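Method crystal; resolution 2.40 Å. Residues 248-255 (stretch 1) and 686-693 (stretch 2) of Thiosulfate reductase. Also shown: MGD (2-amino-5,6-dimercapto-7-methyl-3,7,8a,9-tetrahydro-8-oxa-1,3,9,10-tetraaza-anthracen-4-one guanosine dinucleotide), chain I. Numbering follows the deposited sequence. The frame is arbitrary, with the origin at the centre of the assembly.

Stretch 1 248-255: RWLPIKPG
Stretch 2 686-693: ARIRKDCV

The backbones of 248-255 and 686-693 keep their distance: the nearest CA pair, Pro251 CA and Arg689 CA, is 7.4 Å apart, the two chains run broadly in the same direction, and no backbone-to-backbone hydrogen bond links them. Stretch 1 is strand from Arg248 to Leu250 (phi/psi -112/117 at Trp249), then bends at Pro251 (-73/70), where Ile252 N donates to Leu250 O at 2.8 Å. Ile252 to Pro254 are extended (-59/141, -68/130, -53/139), and Gly255 turns to positive phi (73/27). Stretch 2 runs as loop through Arg689 (-65/166), Lys690 (-81/-13) and Asp691 (-73/-22), entering strand at Cys692 (-129/171). The contact buries 299 Å² summed over both sides.

Polar contact centres on Arg689, whose CA-to-CB bond points toward stretch 1. Its chi1 is m (-57°), chi2 t (178°), chi3 off-well at 34° and chi4 105°. Arg689 NH1 donates to Pro251 O at 3.2 Å with an N-H...O angle of 153°; the carbonyl oxygen lies at the guanidinium edge, near its plane, where the N-H bonds point. Within stretch 2, Arg689 NH2 forms a salt bridge with Asp691 OD2 (chi1 m, -65°; chi2 -54°). The modelled 2.4 Å between Arg689 NH2 and Asp691 OD2 is very short, and OD2 is crowded, so its position is less certain.

Van der Waals contacts also join the stretches, two of them at the guanidinium. Lys253 CA lies over one guanidinium face, 3.5 Å from Arg689 CZ, while Pro254 CD approaches Arg689 NE obliquely at 3.7 Å. The C-gamma-exo ring of Pro254 also makes an apolar contact, CG to Cys692 SG at 3.3 Å, with Cys692 chi1 m (-55°). Earlier in both stretches, Trp249 (chi1 t, 173°; chi2 38°) brings CH2 to 4.4 Å from Arg687 O.

For the ligand, Gly255 N donates to MGD O6 at 3.1 Å and a nearly straight 167°, tying the end of stretch 1 to the guanine.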

ATOM      1  N   ARG A 248      14.962  14.780  -9.226  1.00 43.36           N
ATOM      2  CA  ARG A 248      14.720  15.361 -10.556  1.00 44.20           C
ATOM      3  C   ARG A 248      15.401  14.588 -11.723  1.00 44.10           C
ATOM      4  O   ARG A 248      16.561  14.196 -11.603  1.00 43.81           O
ATOM      5  CB  ARG A 248      15.198  16.819 -10.635  1.00 46.41           C
ATOM      6  CG  ARG A 248      14.809  17.698  -9.459  1.00 49.56           C
ATOM      7  CD  ARG A 248      15.408  19.118  -9.550  1.00 52.61           C
ATOM      8  NE  ARG A 248      14.575  20.027 -10.336  1.00 56.12           N
ATOM      9  CZ  ARG A 248      13.890  21.068  -9.859  1.00 56.69           C
ATOM     10  NH1 ARG A 248      13.935  21.362  -8.572  1.00 57.84           N
ATOM     11  NH2 ARG A 248      13.129  21.805 -10.670  1.00 58.02           N
ATOM     12  N   TRP A 249      14.683  14.328 -12.821  1.00 42.51           N
ATOM     13  CA  TRP A 249      15.301  13.725 -14.012  1.00 41.56           C
ATOM     14  C   TRP A 249      15.296  14.803 -15.127  1.00 41.65           C
ATOM     15  O   TRP A 249      14.223  15.259 -15.501  1.00 41.64           O
ATOM     16  CB  TRP A 249      14.553  12.476 -14.555  1.00 40.06           C
ATOM     17  CG  TRP A 249      15.093  11.924 -15.937  1.00 38.79           C
ATOM     18  CD1 TRP A 249      16.407  11.860 -16.354  1.00 38.54           C
ATOM     19  CD2 TRP A 249      14.313  11.343 -17.019  1.00 38.63           C
ATOM     20  NE1 TRP A 249      16.477  11.292 -17.615  1.00 38.63           N
ATOM     21  CE2 TRP A 249      15.216  10.973 -18.046  1.00 38.20           C
ATOM     22  CE3 TRP A 249      12.938  11.111 -17.216  1.00 37.90           C
ATOM     23  CZ2 TRP A 249      14.790  10.375 -19.257  1.00 37.18           C
ATOM     24  CZ3 TRP A 249      12.499  10.514 -18.426  1.00 38.13           C
ATOM     25  CH2 TRP A 249      13.438  10.162 -19.432  1.00 38.65           C
ATOM     26  N   LEU A 250      16.455  15.254 -15.623  1.00 40.70           N
ATOM     27  CA  LEU A 250      16.464  16.213 -16.752  1.00 40.48           C
ATOM     28  C   LEU A 250      16.749  15.401 -18.075  1.00 40.76           C
ATOM     29  O   LEU A 250      17.917  15.058 -18.352  1.00 41.61           O
ATOM     30  CB  LEU A 250      17.502  17.365 -16.568  1.00 40.07           C
ATOM     31  CG  LEU A 250      17.788  18.026 -15.197  1.00 40.88           C
ATOM     32  CD1 LEU A 250      18.491  19.412 -15.346  1.00 39.16           C
ATOM     33  CD2 LEU A 250      16.488  18.190 -14.398  1.00 39.89           C
ATOM     34  N   PRO A 251      15.693  15.055 -18.894  1.00 39.33           N
ATOM     35  CA  PRO A 251      15.930  14.306 -20.146  1.00 38.23           C
ATOM     36  C   PRO A 251      16.576  15.129 -21.283  1.00 37.64           C
ATOM     37  O   PRO A 251      15.927  15.419 -22.301  1.00 37.48           O
ATOM     38  CB  PRO A 251      14.566  13.742 -20.555  1.00 37.63           C
ATOM     39  CG  PRO A 251      13.531  14.412 -19.663  1.00 38.09           C
ATOM     40  CD  PRO A 251      14.268  15.291 -18.643  1.00 37.87           C
ATOM     41  N   ILE A 252      17.853  15.469 -21.093  1.00 36.74           N
ATOM     42  CA  ILE A 252      18.653  16.288 -22.007  1.00 35.05           C
ATOM     43  C   ILE A 252      18.838  15.795 -23.448  1.00 36.60           C
ATOM     44  O   ILE A 252      18.982  14.596 -23.730  1.00 36.00           O
ATOM     45  CB  ILE A 252      20.091  16.569 -21.373  1.00 33.37           C
ATOM     46  CG1 ILE A 252      20.565  17.978 -21.704  1.00 32.11           C
ATOM     47  CG2 ILE A 252      21.106  15.498 -21.851  1.00 31.75           C
ATOM     48  CD1 ILE A 252      22.096  18.171 -21.667  1.00 30.14           C
ATOM     49  N   LYS A 253      18.803  16.725 -24.397  1.00 38.38           N
ATOM     50  CA  LYS A 253      19.016  16.356 -25.791  1.00 40.00           C
ATOM     51  C   LYS A 253      20.509  15.916 -25.853  1.00 40.08           C
ATOM     52  O   LYS A 253      21.378  16.634 -25.349  1.00 41.30           O
ATOM     53  CB  LYS A 253      18.717  17.553 -26.715  1.00 41.18           C
ATOM     54  CG  LYS A 253      19.572  17.596 -27.951  1.00 43.64           C
ATOM     55  CD  LYS A 253      19.031  18.569 -28.987  1.00 45.72           C
ATOM     56  CE  LYS A 253      19.248  18.045 -30.403  1.00 47.21           C
ATOM     57  NZ  LYS A 253      18.989  19.086 -31.447  1.00 48.35           N
ATOM     58  N   PRO A 254      20.816  14.721 -26.452  1.00 39.42           N
ATOM     59  CA  PRO A 254      22.234  14.288 -26.529  1.00 39.64           C
ATOM     60  C   PRO A 254      23.314  15.223 -27.134  1.00 40.09           C
ATOM     61  O   PRO A 254      23.046  15.824 -28.168  1.00 40.37           O
ATOM     62  CB  PRO A 254      22.192  12.962 -27.275  1.00 38.27           C
ATOM     63  CG  PRO A 254      20.813  12.430 -27.083  1.00 37.99           C
ATOM     64  CD  PRO A 254      19.910  13.674 -26.939  1.00 38.48           C
ATOM     65  N   GLY A 255      24.493  15.250 -26.488  1.00 40.35           N
ATOM     66  CA  GLY A 255      25.665  16.027 -26.887  1.00 41.51           C
ATOM     67  C   GLY A 255      25.553  17.503 -26.643  1.00 42.66           C
ATOM     68  O   GLY A 255      26.217  18.361 -27.267  1.00 42.77           O
ATOM     69  N   ALA A 686       9.226   2.692 -22.626  1.00 52.05           N
ATOM     70  CA  ALA A 686       9.657   4.063 -22.471  1.00 51.92           C
ATOM     71  C   ALA A 686      10.405   4.437 -21.187  1.00 52.25           C
ATOM     72  O   ALA A 686       9.922   4.209 -20.064  1.00 56.55           O
ATOM     73  CB  ALA A 686       8.485   5.041 -22.685  1.00 54.72           C
ATOM     74  N   ARG A 687      11.594   5.012 -21.391  1.00 47.98           N
ATOM     75  CA  ARG A 687      12.565   5.491 -20.413  1.00 44.10           C
ATOM     76  C   ARG A 687      13.655   6.098 -21.299  1.00 42.10           C
ATOM     77  O   ARG A 687      14.801   6.208 -20.881  1.00 41.75           O
ATOM     78  CB  ARG A 687      13.220   4.370 -19.599  1.00 43.76           C
ATOM     79  CG  ARG A 687      12.336   3.529 -18.691  1.00 40.67           C
ATOM     80  CD  ARG A 687      13.084   3.171 -17.380  1.00 39.30           C
ATOM     81  NE  ARG A 687      13.360   1.759 -17.165  1.00 36.23           N
ATOM     82  CZ  ARG A 687      14.457   1.274 -16.589  1.00 35.43           C
ATOM     83  NH1 ARG A 687      15.406   2.099 -16.169  1.00 33.43           N
ATOM     84  NH2 ARG A 687      14.612  -0.047 -16.411  1.00 33.39           N
ATOM     85  N   ILE A 688      13.312   6.447 -22.535  1.00 40.29           N
ATOM     86  CA  ILE A 688      14.287   7.026 -23.464  1.00 37.94           C
ATOM     87  C   ILE A 688      13.659   8.020 -24.458  1.00 38.25           C
ATOM     88  O   ILE A 688      12.481   7.883 -24.821  1.00 38.19           O
ATOM     89  CB  ILE A 688      15.066   5.865 -24.266  1.00 35.20           C
ATOM     90  CG1 ILE A 688      16.316   6.402 -24.963  1.00 32.82           C
ATOM     91  CG2 ILE A 688      14.094   5.166 -25.257  1.00 33.14           C
ATOM     92  CD1 ILE A 688      17.579   5.462 -24.912  1.00 31.16           C
ATOM     93  N   ARG A 689      14.419   9.039 -24.855  1.00 38.52           N
ATOM     94  CA  ARG A 689      13.970  10.040 -25.845  1.00 39.35           C
ATOM     95  C   ARG A 689      13.767   9.302 -27.219  1.00 39.91           C
ATOM     96  O   ARG A 689      14.225   8.159 -27.379  1.00 38.18           O
ATOM     97  CB  ARG A 689      14.996  11.183 -25.980  1.00 39.45           C
ATOM     98  CG  ARG A 689      15.314  11.931 -24.659  1.00 40.55           C
ATOM     99  CD  ARG A 689      16.386  13.033 -24.825  1.00 40.39           C
ATOM    100  NE  ARG A 689      16.333  13.691 -26.134  1.00 39.62           N
ATOM    101  CZ  ARG A 689      15.858  14.904 -26.393  1.00 39.47           C
ATOM    102  NH1 ARG A 689      15.369  15.659 -25.420  1.00 38.56           N
ATOM    103  NH2 ARG A 689      15.871  15.376 -27.635  1.00 38.94           N
ATOM    104  N   LYS A 690      13.095   9.938 -28.189  1.00 40.40           N
ATOM    105  CA  LYS A 690      12.778   9.373 -29.517  1.00 40.39           C
ATOM    106  C   LYS A 690      13.929   9.436 -30.558  1.00 40.92           C
ATOM    107  O   LYS A 690      13.881   8.792 -31.621  1.00 43.08           O
ATOM    108  CB  LYS A 690      11.505  10.032 -30.103  1.00 40.90           C
ATOM    109  CG  LYS A 690      10.236   9.853 -29.251  1.00 39.59           C
ATOM    110  CD  LYS A 690       8.968  10.435 -29.895  1.00 40.52           C
ATOM    111  CE  LYS A 690       7.752  10.333 -28.956  1.00 41.21           C
ATOM    112  NZ  LYS A 690       6.422  10.415 -29.653  1.00 41.66           N
ATOM    113  N   ASP A 691      14.941  10.232 -30.176  1.00 41.77           N
ATOM    114  CA  ASP A 691      16.251  10.570 -30.819  1.00 41.41           C
ATOM    115  C   ASP A 691      17.250   9.423 -30.748  1.00 41.36           C
ATOM    116  O   ASP A 691      18.311   9.451 -31.390  1.00 39.99           O
ATOM    117  CB  ASP A 691      17.137  11.509 -30.003  1.00 44.41           C
ATOM    118  CG  ASP A 691      16.605  12.880 -29.794  1.00 45.51           C
ATOM    119  OD1 ASP A 691      16.275  13.531 -30.781  1.00 48.74           O
ATOM    120  OD2 ASP A 691      16.618  13.314 -28.627  1.00 48.12           O
ATOM    121  N   CYS A 692      17.006   8.554 -29.785  1.00 41.96           N
ATOM    122  CA  CYS A 692      17.956   7.551 -29.411  1.00 42.35           C
ATOM    123  C   CYS A 692      17.525   6.152 -29.326  1.00 40.14           C
ATOM    124  O   CYS A 692      16.338   5.834 -29.321  1.00 41.65           O
ATOM    125  CB  CYS A 692      18.560   7.934 -28.040  1.00 45.19           C
ATOM    126  SG  CYS A 692      19.320   9.543 -27.853  1.00 50.07           S
ATOM    127  N   VAL A 693      18.554   5.340 -29.151  1.00 37.27           N
ATOM    128  CA  VAL A 693      18.484   3.905 -28.998  1.00 35.36           C
ATOM    129  C   VAL A 693      19.711   3.558 -28.086  1.00 35.00           C
ATOM    130  O   VAL A 693      20.741   4.246 -28.098  1.00 36.29           O
ATOM    131  CB  VAL A 693      18.505   3.244 -30.456  1.00 33.92           C
ATOM    132  CG1 VAL A 693      19.619   2.245 -30.612  1.00 32.83           C
ATOM    133  CG2 VAL A 693      17.123   2.608 -30.752  1.00 33.72           C
TER
HETATM  134  PB  MGD I1766      28.657   7.241 -18.576  1.00 29.45           P
HETATM  135  O1B MGD I1766      29.084   7.145 -19.987  1.00 30.92           O
HETATM  136  O2B MGD I1766      28.794   8.480 -17.848  1.00 30.31           O
HETATM  137  O3B MGD I1766      29.506   6.000 -18.029  1.00 28.55           O
HETATM  138  O3A MGD I1766      30.234   3.929 -16.742  1.00 23.67           O
HETATM  139  PA  MGD I1766      29.989   5.480 -16.598  1.00 26.89           P
HETATM  140  O1A MGD I1766      31.295   5.977 -16.186  1.00 27.59           O
HETATM  141  O2A MGD I1766      28.963   5.695 -15.589  1.00 24.89           O
HETATM  142  O5' MGD I1766      27.163   6.823 -18.441  1.00 31.16           O
HETATM  143  C5' MGD I1766      26.386   5.934 -19.247  1.00 31.22           C
HETATM  144  C4' MGD I1766      25.091   6.726 -19.319  1.00 31.10           C
HETATM  145  O4' MGD I1766      25.469   7.837 -20.115  1.00 32.35           O
HETATM  146  C3' MGD I1766      23.883   6.095 -20.061  1.00 33.43           C
HETATM  147  O3' MGD I1766      22.670   6.203 -19.273  1.00 31.24           O
HETATM  148  C2' MGD I1766      23.709   6.939 -21.349  1.00 34.38           C
HETATM  149  O2' MGD I1766      22.337   7.288 -21.490  1.00 33.50           O
HETATM  150  C1' MGD I1766      24.376   8.235 -20.962  1.00 35.91           C
HETATM  151  N9  MGD I1766      24.596   9.278 -22.001  1.00 38.88           N
HETATM  152  C8  MGD I1766      24.839   9.069 -23.333  1.00 40.67           C
HETATM  153  N7  MGD I1766      24.985  10.244 -24.008  1.00 40.55           N
HETATM  154  C5  MGD I1766      24.808  11.233 -23.095  1.00 40.14           C
HETATM  155  C6  MGD I1766      24.744  12.709 -23.149  1.00 40.02           C
HETATM  156  O6  MGD I1766      24.989  13.247 -24.234  1.00 39.30           O
HETATM  157  N1  MGD I1766      24.525  13.391 -22.026  1.00 39.40           N
HETATM  158  C2  MGD I1766      24.275  12.771 -20.841  1.00 40.16           C
HETATM  159  N2  MGD I1766      24.045  13.520 -19.705  1.00 40.23           N
HETATM  160  N3  MGD I1766      24.305  11.409 -20.710  1.00 40.37           N
HETATM  161  C4  MGD I1766      24.560  10.601 -21.775  1.00 39.27           C
HETATM  162  C10 MGD I1766      31.327   3.232 -17.302  1.00 28.60           C
HETATM  163  C11 MGD I1766      32.173   2.854 -16.131  1.00 31.56           C
HETATM  164  O11 MGD I1766      31.462   1.865 -15.371  1.00 32.06           O
HETATM  165  C12 MGD I1766      33.642   2.517 -16.498  1.00 34.59           C
HETATM  166  S12 MGD I1766      34.583   3.557 -17.428  1.00 31.68           S
HETATM  167  C13 MGD I1766      34.276   1.361 -16.084  1.00 34.58           C
HETATM  168  S13 MGD I1766      35.927   1.109 -16.418  1.00 33.05           S
HETATM  169  C14 MGD I1766      33.532   0.312 -15.298  1.00 33.20           C
HETATM  170  N15 MGD I1766      33.137  -0.845 -16.014  1.00 33.64           N
HETATM  171  C16 MGD I1766      32.082  -1.616 -15.597  1.00 36.05           C
HETATM  172  C17 MGD I1766      31.619  -2.885 -16.265  1.00 36.78           C
HETATM  173  O17 MGD I1766      32.261  -3.333 -17.255  1.00 39.32           O
HETATM  174  N18 MGD I1766      30.559  -3.586 -15.734  1.00 35.77           N
HETATM  175  C19 MGD I1766      29.898  -3.053 -14.675  1.00 36.26           C
HETATM  176  N19 MGD I1766      28.837  -3.713 -14.252  1.00 35.61           N
HETATM  177  N20 MGD I1766      30.201  -1.886 -14.014  1.00 36.72           N
HETATM  178  C21 MGD I1766      31.302  -1.188 -14.429  1.00 36.23           C
HETATM  179  N22 MGD I1766      31.667  -0.043 -13.875  1.00 36.45           N
HETATM  180  C23 MGD I1766      32.373   0.975 -14.581  1.00 33.32           C